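Local coordinates for conserved uncharacterized protein (predicted phosphoesterase COG0622) (Streptococcus pneumoniae, PDB 3CK2) that is uncharacterized but probably hydrolyses phosphate esters at a site holding two manganese ions, at residues Gln7-Met12 with Thr73-Thr78; Asp34-Asn39 with Glu52-Val57; Lys79-His84 with Tyr99-Glu104. All coordinates share one frame; numbering follows the deposited sequence.

How the contacts relate
Contact 1 joins the two beta sheets of the fold, contact 2 lies within one of them, and contact 3 packs a helix on the other. All three are mainly buried. Contacts 1 and 2 share a sheet, strands 7-12 and 35-38 being neighbours in it, while contacts 1 and 3 share the hairpin of strands 70-75 and 78-83. Their chemistry follows place: backbone bonds between parallel strands in contact 2, a glutamine amide clasping a beta turn in contact 1, and in contact 3 an isoleucine on a tryptophan face beside a partly exposed salt bridge. Contacts 2 and 3 meet near the metals, where N39 O accepts from H84 ND1.

Contact 1 (Gln7-Met12 with Thr73-Thr78); sequences QTIIVM and TELGST
Two beta sheets face each other in this calcineurin-like fold, and here Q7 and I9 of strand 7-12, in one sheet, meet L75 and T78 of the hairpin turn that links strands 70-75 and 78-83 in the other. The backbones stay well apart, the closest CA atoms, those of Q7 and L75, being 8.6 Å from each other, and side chains span the gap. The turn from L75 to T78 is of type II', closed by T78 N donating to L75 O and by L75 N donating to T78 O, each at 2.7 Å, with G76 at its positive-phi position. Q7 sends an extended chain towards this turn, with CG anti to its own carbonyl carbon (chi1 -61°), and both ends of the terminal amide find a partner. NE2 gives a hydrogen to L75 O at 3.1 Å. It comes from above the plane of that carbonyl, on the face opposite to the one T78 N approaches, although L75 O itself lies close to the plane of the Q7 amide. At the other end T78 OG1 donates to Q7 OE1 over 2.9 Å, moderately tilted from the carbonyl plane; the T78 hydroxyl is placed for this by a chi1 of -57°, beside the backbone N. Deeper between the sheets, I9 CG2 touches L75 CD2 at 3.6 Å, the two side chains crossing at a slant. F37 also packs on I9, and A35 on L75, so the apolar pair belongs to a larger intersheet core. The chemistry implies a fixed amide: with the NH2 group donating to a carbonyl and the oxygen accepting from a hydroxyl, the rotation of the Q7 headgroup is set, and L75 O is gripped by two donors.

Contact 2 (Asp34-Asn39 with Glu52-Val57); sequences DAVFHN and EGIRVV
R55 O is held by two N-H groups: H38 N reaches it across the strands at 2.9 Å, and the side-chain NE2 of Q82 donates to it from the second sheet. F37 CA adds a CH...O contact. On either side of this bond the ladder continues, with R55 N donating to V36 O at 2.8 Å and V57 N making a longer bond of 3.3 Å to H38 O. R55 thus bonds to V36 and H38, the residues flanking its partner F37, as in a parallel pair. Strand 54-56 is the edge strand next to 35-38 in the six-stranded mixed sheet; the axes of segments 35-38 and 54-56 make an angle of 30°. A water accepts from V36 N and donates to G53 O at 2.9 Å, bridging the two backbones. F37 and R55 lie side by side on one face, F37 CD1 3.6 Å from R55 CB, while the R55 guanidinium leads away to T73 OG1. On the other face V36 CG1 meets I54 CG1 at 4.0 Å. H38 CB stays beside V56, 4.0 Å from V56 CG2, with H38 CG anti to its backbone N (chi1 -171°); the ring leads away, NE2 bonded to S15 OG and ND1 to G40 N. The H38 side chain lies about 8 Å from a manganese ion.

Contact 3 (Lys79-His84 with Tyr99-Glu104); sequences KIIQTH and YWAQEE
I81 and A101 bring their backbones closest, with CA atoms 7.3 Å apart, where strand 79-83 and helix 99-103 run roughly antiparallel, their axes at 151° and 9.9 Å apart. I81 fills the middle of the interface. Its CG1 sits between backbone N and carbonyl carbon (chi1 73°), and beyond it CD1 lies over one face of the W100 six-membered ring, 3.5 Å from the centroid and only 10° off the normal, a CH-pi contact. The same methyl presses on the helix itself: I81 CD1 is 3.5 Å from A101 CA, tighter than usual carbon packing. Q82 O lies at the edge of the W100 ring, near its plane, and T83 CG2 approaches obliquely, 3.7 Å from W100 CZ3; the hydroxyl of T83 is used by E69 O. Around E104 the contact becomes polar. K79, fully extended, crosses the E104 side chain at about a right angle and puts NZ between two acceptors of that residue. The backbone E104 O takes a hydrogen at 2.8 Å, in its carbonyl plane and on a lone pair, and E104 OE1 completes a salt bridge at 3.1 Å. A weak bond from W100 NE1 to E104 OE2 ties the indole to the same carboxylate, while the methylene E104 CB lies 3.9 Å from I81 CG2. Beyond the strand, H84 NE2 is a manganese ligand. Strand 78-83, helix 95-103 and strand 108-110 form a beta-alpha-beta unit, in which strand 78-83 pairs with 108-110 on one side and 70-75 on the other, while A101 also packs on I125 and F127 of strand 125-130.

Contact 1 (Gln7-Met12 with Thr73-Thr78)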
ATOM      1  N   GLN A   7     -12.921   0.300   9.194  1.00 15.93           N
ATOM      2  CA  GLN A   7     -11.984  -0.653   8.636  1.00 15.23           C
ATOM      3  C   GLN A   7     -10.575  -0.155   8.906  1.00 14.91           C
ATOM      4  O   GLN A   7     -10.350   1.044   9.123  1.00 15.01           O
ATOM      5  CB  GLN A   7     -12.188  -0.780   7.135  1.00 15.46           C
ATOM      6  CG  GLN A   7     -13.565  -1.270   6.715  1.00 15.26           C
ATOM      7  CD  GLN A   7     -13.820  -1.052   5.237  1.00 15.39           C
ATOM      8  OE1 GLN A   7     -13.258  -0.142   4.625  1.00 19.41           O
ATOM      9  NE2 GLN A   7     -14.651  -1.880   4.660  1.00 11.82           N
ATOM     10  N   THR A   8      -9.650  -1.103   8.947  1.00 13.93           N
ATOM     11  CA  THR A   8      -8.239  -0.832   9.076  1.00 14.28           C
ATOM     12  C   THR A   8      -7.529  -1.689   8.030  1.00 15.42           C
ATOM     13  O   THR A   8      -7.787  -2.888   7.916  1.00 14.78           O
ATOM     14  CB  THR A   8      -7.703  -1.172  10.478  1.00 13.95           C
ATOM     15  OG1 THR A   8      -8.397  -0.388  11.440  1.00 11.97           O
ATOM     16  CG2 THR A   8      -6.175  -0.922  10.563  1.00 11.93           C
ATOM     17  N   ILE A   9      -6.666  -1.056   7.241  1.00 16.98           N
ATOM     18  CA  ILE A   9      -5.826  -1.797   6.316  1.00 17.17           C
ATOM     19  C   ILE A   9      -4.368  -1.473   6.621  1.00 18.09           C
ATOM     20  O   ILE A   9      -4.042  -0.402   7.167  1.00 18.72           O
ATOM     21  CB  ILE A   9      -6.209  -1.525   4.805  1.00 17.83           C
ATOM     22  CG1 ILE A   9      -5.922  -0.062   4.410  1.00 16.05           C
ATOM     23  CG2 ILE A   9      -7.688  -1.974   4.513  1.00 10.84           C
ATOM     24  CD1 ILE A   9      -6.000   0.191   2.912  1.00 16.84           C
ATOM     25  N   ILE A  10      -3.528  -2.454   6.333  1.00 18.99           N
ATOM     26  CA  ILE A  10      -2.070  -2.374   6.469  1.00 19.27           C
ATOM     27  C   ILE A  10      -1.487  -2.512   5.073  1.00 20.24           C
ATOM     28  O   ILE A  10      -1.854  -3.450   4.327  1.00 21.56           O
ATOM     29  CB  ILE A  10      -1.479  -3.473   7.447  1.00 19.00           C
ATOM     30  CG1 ILE A  10      -2.018  -3.276   8.885  1.00 17.56           C
ATOM     31  CG2 ILE A  10       0.084  -3.415   7.449  1.00 18.89           C
ATOM     32  CD1 ILE A  10      -1.575  -1.882   9.575  1.00 13.63           C
ATOM     33  N   VAL A  11      -0.640  -1.539   4.705  1.00 20.98           N
ATOM     34  CA  VAL A  11      -0.048  -1.442   3.371  1.00 20.55           C
ATOM     35  C   VAL A  11       1.470  -1.357   3.508  1.00 21.24           C
ATOM     36  O   VAL A  11       1.968  -0.494   4.240  1.00 21.06           O
ATOM     37  CB  VAL A  11      -0.573  -0.182   2.620  1.00 19.84           C
ATOM     38  CG1 VAL A  11      -0.127  -0.210   1.147  1.00 17.48           C
ATOM     39  CG2 VAL A  11      -2.107  -0.078   2.741  1.00 19.35           C
HETATM   40  N   MSE A  12       2.198  -2.228   2.801  1.00 22.20           N
HETATM   41  CA  MSE A  12       3.669  -2.120   2.697  1.00 22.85           C
HETATM   42  C   MSE A  12       4.122  -2.309   1.251  1.00 21.46           C
HETATM   43  O   MSE A  12       3.322  -2.565   0.383  1.00 21.45           O
HETATM   44  CB  MSE A  12       4.361  -3.126   3.628  1.00 23.29           C
HETATM   45  CG  MSE A  12       4.071  -4.553   3.244  1.00 25.56           C
HETATM   46 SE   MSE A  12       4.940  -5.877   4.372  0.80 30.60          SE
HETATM   47  CE  MSE A  12       3.605  -7.277   4.128  1.00 22.26           C
ATOM     48  N   THR A  73      -9.551  -4.879  -4.821  1.00 21.07           N
ATOM     49  CA  THR A  73     -10.000  -5.476  -3.594  1.00 21.50           C
ATOM     50  C   THR A  73     -11.193  -4.674  -3.090  1.00 22.48           C
ATOM     51  O   THR A  73     -11.084  -3.520  -2.788  1.00 22.29           O
ATOM     52  CB  THR A  73      -8.895  -5.512  -2.556  1.00 21.84           C
ATOM     53  OG1 THR A  73      -7.796  -6.246  -3.057  1.00 22.17           O
ATOM     54  CG2 THR A  73      -9.344  -6.200  -1.361  1.00 22.02           C
ATOM     55  N   GLU A  74     -12.353  -5.290  -3.057  1.00 23.55           N
ATOM     56  CA  GLU A  74     -13.537  -4.600  -2.609  1.00 25.21           C
ATOM     57  C   GLU A  74     -13.734  -4.999  -1.196  1.00 25.12           C
ATOM     58  O   GLU A  74     -13.839  -6.155  -0.885  1.00 24.71           O
ATOM     59  CB  GLU A  74     -14.747  -4.908  -3.463  1.00 25.02           C
ATOM     60  CG  GLU A  74     -14.422  -4.998  -4.912  1.00 27.02           C
ATOM     61  CD  GLU A  74     -15.322  -4.198  -5.800  1.00 27.17           C
ATOM     62  OE1 GLU A  74     -15.155  -4.294  -7.014  1.00 29.21           O
ATOM     63  OE2 GLU A  74     -16.192  -3.482  -5.302  1.00 28.65           O
ATOM     64  N   LEU A  75     -13.722  -4.014  -0.331  1.00 20.00           N
ATOM     65  CA  LEU A  75     -13.753  -4.269   1.071  1.00 20.00           C
ATOM     66  C   LEU A  75     -14.995  -3.597   1.551  1.00 20.00           C
ATOM     67  O   LEU A  75     -15.038  -2.390   1.663  1.00 25.78           O
ATOM     68  CB  LEU A  75     -12.517  -3.655   1.705  1.00 20.00           C
ATOM     69  CG  LEU A  75     -11.736  -4.418   2.737  1.00 20.00           C
ATOM     70  CD1 LEU A  75     -11.342  -5.723   2.274  1.00 20.00           C
ATOM     71  CD2 LEU A  75     -10.553  -3.652   3.107  1.00 20.00           C
ATOM     72  N   GLY A  76     -16.030  -4.386   1.785  1.00 25.07           N
ATOM     73  CA  GLY A  76     -17.349  -3.847   1.990  1.00 24.79           C
ATOM     74  C   GLY A  76     -17.649  -2.803   0.955  1.00 24.78           C
ATOM     75  O   GLY A  76     -17.612  -3.054  -0.218  1.00 24.56           O
ATOM     76  N   SER A  77     -17.916  -1.606   1.414  1.00 24.57           N
ATOM     77  CA  SER A  77     -18.252  -0.470   0.563  1.00 24.50           C
ATOM     78  C   SER A  77     -17.024   0.298   0.065  1.00 24.48           C
ATOM     79  O   SER A  77     -17.169   1.295  -0.649  1.00 24.42           O
ATOM     80  CB  SER A  77     -19.187   0.472   1.319  1.00 24.38           C
ATOM     81  OG  SER A  77     -18.486   1.059   2.389  1.00 24.24           O
ATOM     82  N   THR A  78     -15.823  -0.183   0.418  1.00 24.50           N
ATOM     83  CA  THR A  78     -14.564   0.441   0.034  1.00 24.11           C
ATOM     84  C   THR A  78     -13.851  -0.301  -1.097  1.00 23.84           C
ATOM     85  O   THR A  78     -13.341  -1.396  -0.891  1.00 24.47           O
ATOM     86  CB  THR A  78     -13.629   0.479   1.231  1.00 24.39           C
ATOM     87  OG1 THR A  78     -14.285   1.169   2.291  1.00 25.00           O
ATOM     88  CG2 THR A  78     -12.290   1.172   0.881  1.00 24.24           C
TER

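Contact 2 (Asp34-Asn39 with Glu52-Val57)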
ATOM      1  N   ASP A  34      -8.742  -5.596   8.458  1.00 20.31           N
ATOM      2  CA  ASP A  34      -9.552  -6.041   7.313  1.00 20.73           C
ATOM      3  C   ASP A  34      -8.758  -6.550   6.100  1.00 21.15           C
ATOM      4  O   ASP A  34      -9.235  -7.405   5.390  1.00 21.62           O
ATOM      5  CB  ASP A  34     -10.522  -4.940   6.895  1.00 21.11           C
ATOM      6  CG  ASP A  34     -11.463  -4.582   7.997  1.00 20.26           C
ATOM      7  OD1 ASP A  34     -12.608  -5.083   7.991  1.00 21.07           O
ATOM      8  OD2 ASP A  34     -11.029  -3.869   8.910  1.00 18.45           O
ATOM      9  N   ALA A  35      -7.545  -6.044   5.876  1.00 21.54           N
ATOM     10  CA  ALA A  35      -6.727  -6.483   4.751  1.00 21.01           C
ATOM     11  C   ALA A  35      -5.307  -6.012   4.960  1.00 21.41           C
ATOM     12  O   ALA A  35      -5.072  -5.004   5.625  1.00 20.78           O
ATOM     13  CB  ALA A  35      -7.288  -5.941   3.413  1.00 20.42           C
ATOM     14  N   VAL A  36      -4.360  -6.779   4.392  1.00 22.18           N
ATOM     15  CA  VAL A  36      -2.957  -6.456   4.385  1.00 22.23           C
ATOM     16  C   VAL A  36      -2.499  -6.441   2.944  1.00 22.67           C
ATOM     17  O   VAL A  36      -2.722  -7.407   2.226  1.00 23.58           O
ATOM     18  CB  VAL A  36      -2.116  -7.440   5.261  1.00 23.14           C
ATOM     19  CG1 VAL A  36      -0.604  -7.068   5.215  1.00 19.19           C
ATOM     20  CG2 VAL A  36      -2.625  -7.431   6.700  1.00 22.66           C
ATOM     21  N   PHE A  37      -1.836  -5.350   2.531  1.00 22.57           N
ATOM     22  CA  PHE A  37      -1.381  -5.168   1.127  1.00 22.41           C
ATOM     23  C   PHE A  37       0.128  -5.017   0.971  1.00 22.02           C
ATOM     24  O   PHE A  37       0.780  -4.343   1.764  1.00 22.63           O
ATOM     25  CB  PHE A  37      -2.018  -3.910   0.514  1.00 22.07           C
ATOM     26  CG  PHE A  37      -3.487  -3.949   0.493  1.00 22.05           C
ATOM     27  CD1 PHE A  37      -4.149  -4.427  -0.615  1.00 20.68           C
ATOM     28  CD2 PHE A  37      -4.221  -3.531   1.596  1.00 21.41           C
ATOM     29  CE1 PHE A  37      -5.512  -4.480  -0.651  1.00 21.64           C
ATOM     30  CE2 PHE A  37      -5.603  -3.601   1.571  1.00 24.08           C
ATOM     31  CZ  PHE A  37      -6.249  -4.083   0.432  1.00 22.76           C
ATOM     32  N   HIS A  38       0.665  -5.566  -0.107  1.00 21.60           N
ATOM     33  CA  HIS A  38       2.073  -5.363  -0.443  1.00 21.33           C
ATOM     34  C   HIS A  38       2.086  -4.904  -1.883  1.00 21.36           C
ATOM     35  O   HIS A  38       1.521  -5.560  -2.718  1.00 22.38           O
ATOM     36  CB  HIS A  38       2.873  -6.646  -0.231  1.00 21.07           C
ATOM     37  CG  HIS A  38       4.346  -6.473  -0.341  1.00 19.92           C
ATOM     38  ND1 HIS A  38       4.959  -5.979  -1.472  1.00 19.72           N
ATOM     39  CD2 HIS A  38       5.339  -6.775   0.524  1.00 20.88           C
ATOM     40  CE1 HIS A  38       6.263  -5.947  -1.276  1.00 22.71           C
ATOM     41  NE2 HIS A  38       6.521  -6.407  -0.062  1.00 20.52           N
ATOM     42  N   ASN A  39       2.696  -3.758  -2.170  1.00 21.36           N
ATOM     43  CA  ASN A  39       2.571  -3.129  -3.485  1.00 21.19           C
ATOM     44  C   ASN A  39       3.735  -3.445  -4.444  1.00 21.32           C
ATOM     45  O   ASN A  39       3.922  -2.782  -5.467  1.00 20.41           O
ATOM     46  CB  ASN A  39       2.387  -1.615  -3.320  1.00 21.21           C
ATOM     47  CG  ASN A  39       1.173  -1.252  -2.475  1.00 20.99           C
ATOM     48  OD1 ASN A  39       0.247  -2.062  -2.325  1.00 22.40           O
ATOM     49  ND2 ASN A  39       1.165  -0.009  -1.926  1.00 17.29           N
ATOM     50  N   GLU A  52       0.112 -15.573   2.409  1.00 23.76           N
ATOM     51  CA  GLU A  52      -1.207 -15.976   2.910  1.00 23.65           C
ATOM     52  C   GLU A  52      -1.748 -14.854   3.779  1.00 23.12           C
ATOM     53  O   GLU A  52      -1.100 -14.448   4.746  1.00 23.46           O
ATOM     54  CB  GLU A  52      -1.150 -17.267   3.752  1.00 24.19           C
ATOM     55  CG  GLU A  52      -0.674 -18.519   3.036  0.30 23.07           C
ATOM     56  CD  GLU A  52      -0.160 -19.573   4.007  0.30 22.41           C
ATOM     57  OE1 GLU A  52       0.376 -19.210   5.077  0.30 19.49           O
ATOM     58  OE2 GLU A  52      -0.280 -20.765   3.695  0.30 19.97           O
ATOM     59  N   GLY A  53      -2.928 -14.357   3.410  1.00 22.88           N
ATOM     60  CA  GLY A  53      -3.578 -13.222   4.061  1.00 23.02           C
ATOM     61  C   GLY A  53      -3.259 -11.847   3.452  1.00 23.19           C
ATOM     62  O   GLY A  53      -3.882 -10.841   3.843  1.00 23.11           O
ATOM     63  N   ILE A  54      -2.325 -11.802   2.486  1.00 22.55           N
ATOM     64  CA  ILE A  54      -1.823 -10.543   1.932  1.00 22.46           C
ATOM     65  C   ILE A  54      -2.218 -10.367   0.468  1.00 22.78           C
ATOM     66  O   ILE A  54      -2.127 -11.316  -0.295  1.00 23.36           O
ATOM     67  CB  ILE A  54      -0.263 -10.438   2.043  1.00 22.24           C
ATOM     68  CG1 ILE A  54       0.191 -10.543   3.507  1.00 20.38           C
ATOM     69  CG2 ILE A  54       0.233  -9.130   1.398  1.00 21.02           C
ATOM     70  CD1 ILE A  54       1.694 -10.561   3.656  1.00 21.29           C
ATOM     71  N   ARG A  55      -2.634  -9.152   0.083  1.00 22.56           N
ATOM     72  CA  ARG A  55      -2.878  -8.831  -1.326  1.00 22.37           C
ATOM     73  C   ARG A  55      -1.645  -8.211  -1.942  1.00 21.94           C
ATOM     74  O   ARG A  55      -1.259  -7.115  -1.553  1.00 22.28           O
ATOM     75  CB  ARG A  55      -4.061  -7.872  -1.494  1.00 22.49           C
ATOM     76  CG  ARG A  55      -5.353  -8.352  -0.882  1.00 24.11           C
ATOM     77  CD  ARG A  55      -5.983  -9.406  -1.754  1.00 27.10           C
ATOM     78  NE  ARG A  55      -6.833  -8.843  -2.801  1.00 28.37           N
ATOM     79  CZ  ARG A  55      -7.373  -9.549  -3.791  1.00 27.13           C
ATOM     80  NH1 ARG A  55      -7.137 -10.846  -3.911  1.00 27.13           N
ATOM     81  NH2 ARG A  55      -8.146  -8.940  -4.677  1.00 27.85           N
ATOM     82  N   VAL A  56      -1.043  -8.890  -2.918  1.00 21.09           N
ATOM     83  CA  VAL A  56       0.288  -8.476  -3.464  1.00 20.86           C
ATOM     84  C   VAL A  56       0.274  -8.322  -4.987  1.00 20.33           C
ATOM     85  O   VAL A  56      -0.335  -9.103  -5.717  1.00 19.72           O
ATOM     86  CB  VAL A  56       1.451  -9.449  -2.971  1.00 20.60           C
ATOM     87  CG1 VAL A  56       1.162 -10.907  -3.332  1.00 18.46           C
ATOM     88  CG2 VAL A  56       2.857  -8.994  -3.446  1.00 19.98           C
ATOM     89  N   VAL A  57       0.928  -7.274  -5.455  1.00 21.33           N
ATOM     90  CA  VAL A  57       1.028  -6.990  -6.918  1.00 20.88           C
ATOM     91  C   VAL A  57       2.505  -7.057  -7.378  1.00 21.73           C
ATOM     92  O   VAL A  57       3.435  -7.110  -6.556  1.00 22.14           O
ATOM     93  CB  VAL A  57       0.349  -5.639  -7.307  1.00 20.27           C
ATOM     94  CG1 VAL A  57      -1.160  -5.792  -7.179  1.00 16.07           C
ATOM     95  CG2 VAL A  57       0.918  -4.481  -6.450  1.00 18.17           C
TER
HETATM   96  O   HOH W   1      -5.575  -8.809   2.611  1.00 39.38           O

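Contact 3 (Lys79-His84 with Tyr99-Glu104)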
ATOM      1  N   LYS A  79     -13.798   0.309  -2.280  1.00 23.33           N
ATOM      2  CA  LYS A  79     -13.050  -0.236  -3.417  1.00 22.95           C
ATOM      3  C   LYS A  79     -11.604   0.292  -3.438  1.00 23.38           C
ATOM      4  O   LYS A  79     -11.350   1.501  -3.627  1.00 23.56           O
ATOM      5  CB  LYS A  79     -13.736   0.113  -4.721  1.00 22.68           C
ATOM      6  CG  LYS A  79     -13.032  -0.421  -5.962  1.00 22.79           C
ATOM      7  CD  LYS A  79     -13.904  -0.195  -7.204  1.00 22.24           C
ATOM      8  CE  LYS A  79     -13.300  -0.813  -8.439  1.00 22.97           C
ATOM      9  NZ  LYS A  79     -14.225  -0.746  -9.581  1.00 21.04           N
ATOM     10  N   ILE A  80     -10.675  -0.643  -3.254  1.00 22.42           N
ATOM     11  CA  ILE A  80      -9.278  -0.384  -3.203  1.00 22.29           C
ATOM     12  C   ILE A  80      -8.708  -0.939  -4.530  1.00 22.72           C
ATOM     13  O   ILE A  80      -9.042  -2.053  -4.950  1.00 21.29           O
ATOM     14  CB  ILE A  80      -8.655  -1.101  -1.956  1.00 22.63           C
ATOM     15  CG1 ILE A  80      -9.350  -0.581  -0.675  1.00 22.73           C
ATOM     16  CG2 ILE A  80      -7.125  -0.941  -1.921  1.00 21.45           C
ATOM     17  CD1 ILE A  80      -9.068  -1.347   0.631  1.00 21.08           C
ATOM     18  N   ILE A  81      -7.891  -0.125  -5.202  1.00 23.05           N
ATOM     19  CA  ILE A  81      -7.125  -0.564  -6.355  1.00 22.64           C
ATOM     20  C   ILE A  81      -5.652  -0.434  -5.963  1.00 23.24           C
ATOM     21  O   ILE A  81      -5.298   0.336  -5.087  1.00 22.74           O
ATOM     22  CB  ILE A  81      -7.523   0.168  -7.687  1.00 23.30           C
ATOM     23  CG1 ILE A  81      -7.034   1.623  -7.743  1.00 22.95           C
ATOM     24  CG2 ILE A  81      -9.063   0.124  -7.896  1.00 21.01           C
ATOM     25  CD1 ILE A  81      -7.349   2.316  -9.100  1.00 21.60           C
ATOM     26  N   GLN A  82      -4.822  -1.228  -6.615  1.00 23.69           N
ATOM     27  CA  GLN A  82      -3.477  -1.494  -6.185  1.00 24.04           C
ATOM     28  C   GLN A  82      -2.614  -1.840  -7.386  1.00 23.93           C
ATOM     29  O   GLN A  82      -2.963  -2.705  -8.198  1.00 24.02           O
ATOM     30  CB  GLN A  82      -3.518  -2.687  -5.246  1.00 24.31           C
ATOM     31  CG  GLN A  82      -2.256  -3.005  -4.556  1.00 24.71           C
ATOM     32  CD  GLN A  82      -2.315  -4.300  -3.790  1.00 24.35           C
ATOM     33  OE1 GLN A  82      -3.293  -5.070  -3.890  1.00 25.99           O
ATOM     34  NE2 GLN A  82      -1.253  -4.574  -3.040  1.00 21.33           N
ATOM     35  N   THR A  83      -1.475  -1.181  -7.479  1.00 23.65           N
ATOM     36  CA  THR A  83      -0.511  -1.445  -8.548  1.00 23.68           C
ATOM     37  C   THR A  83       0.849  -1.032  -8.040  1.00 23.24           C
ATOM     38  O   THR A  83       0.934  -0.290  -7.065  1.00 23.50           O
ATOM     39  CB  THR A  83      -0.914  -0.702  -9.880  1.00 23.31           C
ATOM     40  OG1 THR A  83      -0.209  -1.265 -10.977  1.00 24.28           O
ATOM     41  CG2 THR A  83      -0.643   0.793  -9.830  1.00 24.10           C
ATOM     42  N   HIS A  84       1.924  -1.521  -8.658  1.00 23.71           N
ATOM     43  CA  HIS A  84       3.262  -1.044  -8.277  1.00 23.08           C
ATOM     44  C   HIS A  84       3.478   0.405  -8.681  1.00 22.35           C
ATOM     45  O   HIS A  84       3.801   1.235  -7.853  1.00 22.95           O
ATOM     46  CB  HIS A  84       4.354  -1.941  -8.827  1.00 23.19           C
ATOM     47  CG  HIS A  84       5.717  -1.662  -8.269  1.00 23.35           C
ATOM     48  ND1 HIS A  84       6.027  -1.851  -6.937  1.00 24.33           N
ATOM     49  CD2 HIS A  84       6.867  -1.254  -8.870  1.00 23.66           C
ATOM     50  CE1 HIS A  84       7.312  -1.581  -6.744  1.00 24.10           C
ATOM     51  NE2 HIS A  84       7.845  -1.215  -7.897  1.00 25.18           N
ATOM     52  N   TYR A  99      -6.079   8.576 -13.982  1.00 31.23           N
ATOM     53  CA  TYR A  99      -7.108   8.232 -14.961  1.00 31.17           C
ATOM     54  C   TYR A  99      -7.731   6.851 -14.658  1.00 31.02           C
ATOM     55  O   TYR A  99      -8.951   6.674 -14.691  1.00 30.27           O
ATOM     56  CB  TYR A  99      -6.518   8.266 -16.364  1.00 31.20           C
ATOM     57  CG  TYR A  99      -7.513   7.959 -17.475  1.00 31.34           C
ATOM     58  CD1 TYR A  99      -8.401   8.927 -17.933  1.00 30.92           C
ATOM     59  CD2 TYR A  99      -7.542   6.699 -18.077  1.00 31.63           C
ATOM     60  CE1 TYR A  99      -9.310   8.646 -18.961  1.00 31.22           C
ATOM     61  CE2 TYR A  99      -8.435   6.410 -19.087  1.00 31.69           C
ATOM     62  CZ  TYR A  99      -9.314   7.384 -19.528  1.00 31.17           C
ATOM     63  OH  TYR A  99     -10.178   7.070 -20.533  1.00 30.17           O
ATOM     64  N   TRP A 100      -6.863   5.893 -14.327  1.00 31.16           N
ATOM     65  CA  TRP A 100      -7.257   4.525 -14.006  1.00 30.76           C
ATOM     66  C   TRP A 100      -8.099   4.521 -12.760  1.00 30.54           C
ATOM     67  O   TRP A 100      -9.102   3.843 -12.722  1.00 31.46           O
ATOM     68  CB  TRP A 100      -6.010   3.631 -13.822  1.00 30.51           C
ATOM     69  CG  TRP A 100      -6.298   2.240 -13.324  1.00 30.47           C
ATOM     70  CD1 TRP A 100      -7.212   1.368 -13.843  1.00 30.50           C
ATOM     71  CD2 TRP A 100      -5.664   1.545 -12.232  1.00 29.51           C
ATOM     72  NE1 TRP A 100      -7.202   0.187 -13.141  1.00 30.39           N
ATOM     73  CE2 TRP A 100      -6.259   0.264 -12.148  1.00 29.73           C
ATOM     74  CE3 TRP A 100      -4.668   1.882 -11.309  1.00 30.38           C
ATOM     75  CZ2 TRP A 100      -5.882  -0.685 -11.185  1.00 29.27           C
ATOM     76  CZ3 TRP A 100      -4.295   0.937 -10.353  1.00 30.12           C
ATOM     77  CH2 TRP A 100      -4.896  -0.332 -10.307  1.00 29.85           C
ATOM     78  N   ALA A 101      -7.686   5.276 -11.740  1.00 30.67           N
ATOM     79  CA  ALA A 101      -8.395   5.328 -10.460  1.00 30.38           C
ATOM     80  C   ALA A 101      -9.795   5.916 -10.615  1.00 30.08           C
ATOM     81  O   ALA A 101     -10.731   5.550  -9.890  1.00 29.82           O
ATOM     82  CB  ALA A 101      -7.583   6.130  -9.409  1.00 30.49           C
ATOM     83  N   GLN A 102      -9.935   6.826 -11.571  1.00 29.89           N
ATOM     84  CA  GLN A 102     -11.204   7.473 -11.814  1.00 29.96           C
ATOM     85  C   GLN A 102     -12.113   6.534 -12.607  1.00 29.48           C
ATOM     86  O   GLN A 102     -13.300   6.413 -12.293  1.00 29.05           O
ATOM     87  CB  GLN A 102     -10.994   8.782 -12.569  1.00 30.66           C
ATOM     88  CG  GLN A 102      -9.998   9.717 -11.943  1.00 32.06           C
ATOM     89  CD  GLN A 102     -10.638  10.876 -11.276  1.00 36.44           C
ATOM     90  OE1 GLN A 102     -11.211  11.738 -11.952  1.00 39.80           O
ATOM     91  NE2 GLN A 102     -10.547  10.933  -9.932  1.00 39.19           N
ATOM     92  N   GLU A 103     -11.560   5.841 -13.607  1.00 29.13           N
ATOM     93  CA  GLU A 103     -12.360   4.862 -14.351  1.00 29.04           C
ATOM     94  C   GLU A 103     -12.847   3.702 -13.453  1.00 27.83           C
ATOM     95  O   GLU A 103     -13.949   3.191 -13.641  1.00 27.54           O
ATOM     96  CB  GLU A 103     -11.656   4.393 -15.649  1.00 29.44           C
ATOM     97  CG  GLU A 103     -10.696   3.194 -15.552  1.00 31.57           C
ATOM     98  CD  GLU A 103     -10.071   2.791 -16.924  1.00 31.60           C
ATOM     99  OE1 GLU A 103     -10.823   2.820 -17.946  1.00 34.95           O
ATOM    100  OE2 GLU A 103      -8.844   2.445 -16.966  1.00 31.09           O
ATOM    101  N   GLU A 104     -12.041   3.339 -12.457  1.00 26.61           N
ATOM    102  CA  GLU A 104     -12.407   2.332 -11.467  1.00 26.10           C
ATOM    103  C   GLU A 104     -13.344   2.856 -10.391  1.00 25.31           C
ATOM    104  O   GLU A 104     -13.926   2.067  -9.663  1.00 25.15           O
ATOM    105  CB  GLU A 104     -11.150   1.812 -10.750  1.00 26.23           C
ATOM    106  CG  GLU A 104     -10.195   1.014 -11.596  1.00 26.77           C
ATOM    107  CD  GLU A 104     -10.768  -0.310 -12.068  1.00 29.50           C
ATOM    108  OE1 GLU A 104     -11.757  -0.824 -11.498  1.00 30.87           O
ATOM    109  OE2 GLU A 104     -10.217  -0.851 -13.033  1.00 31.84           O
TER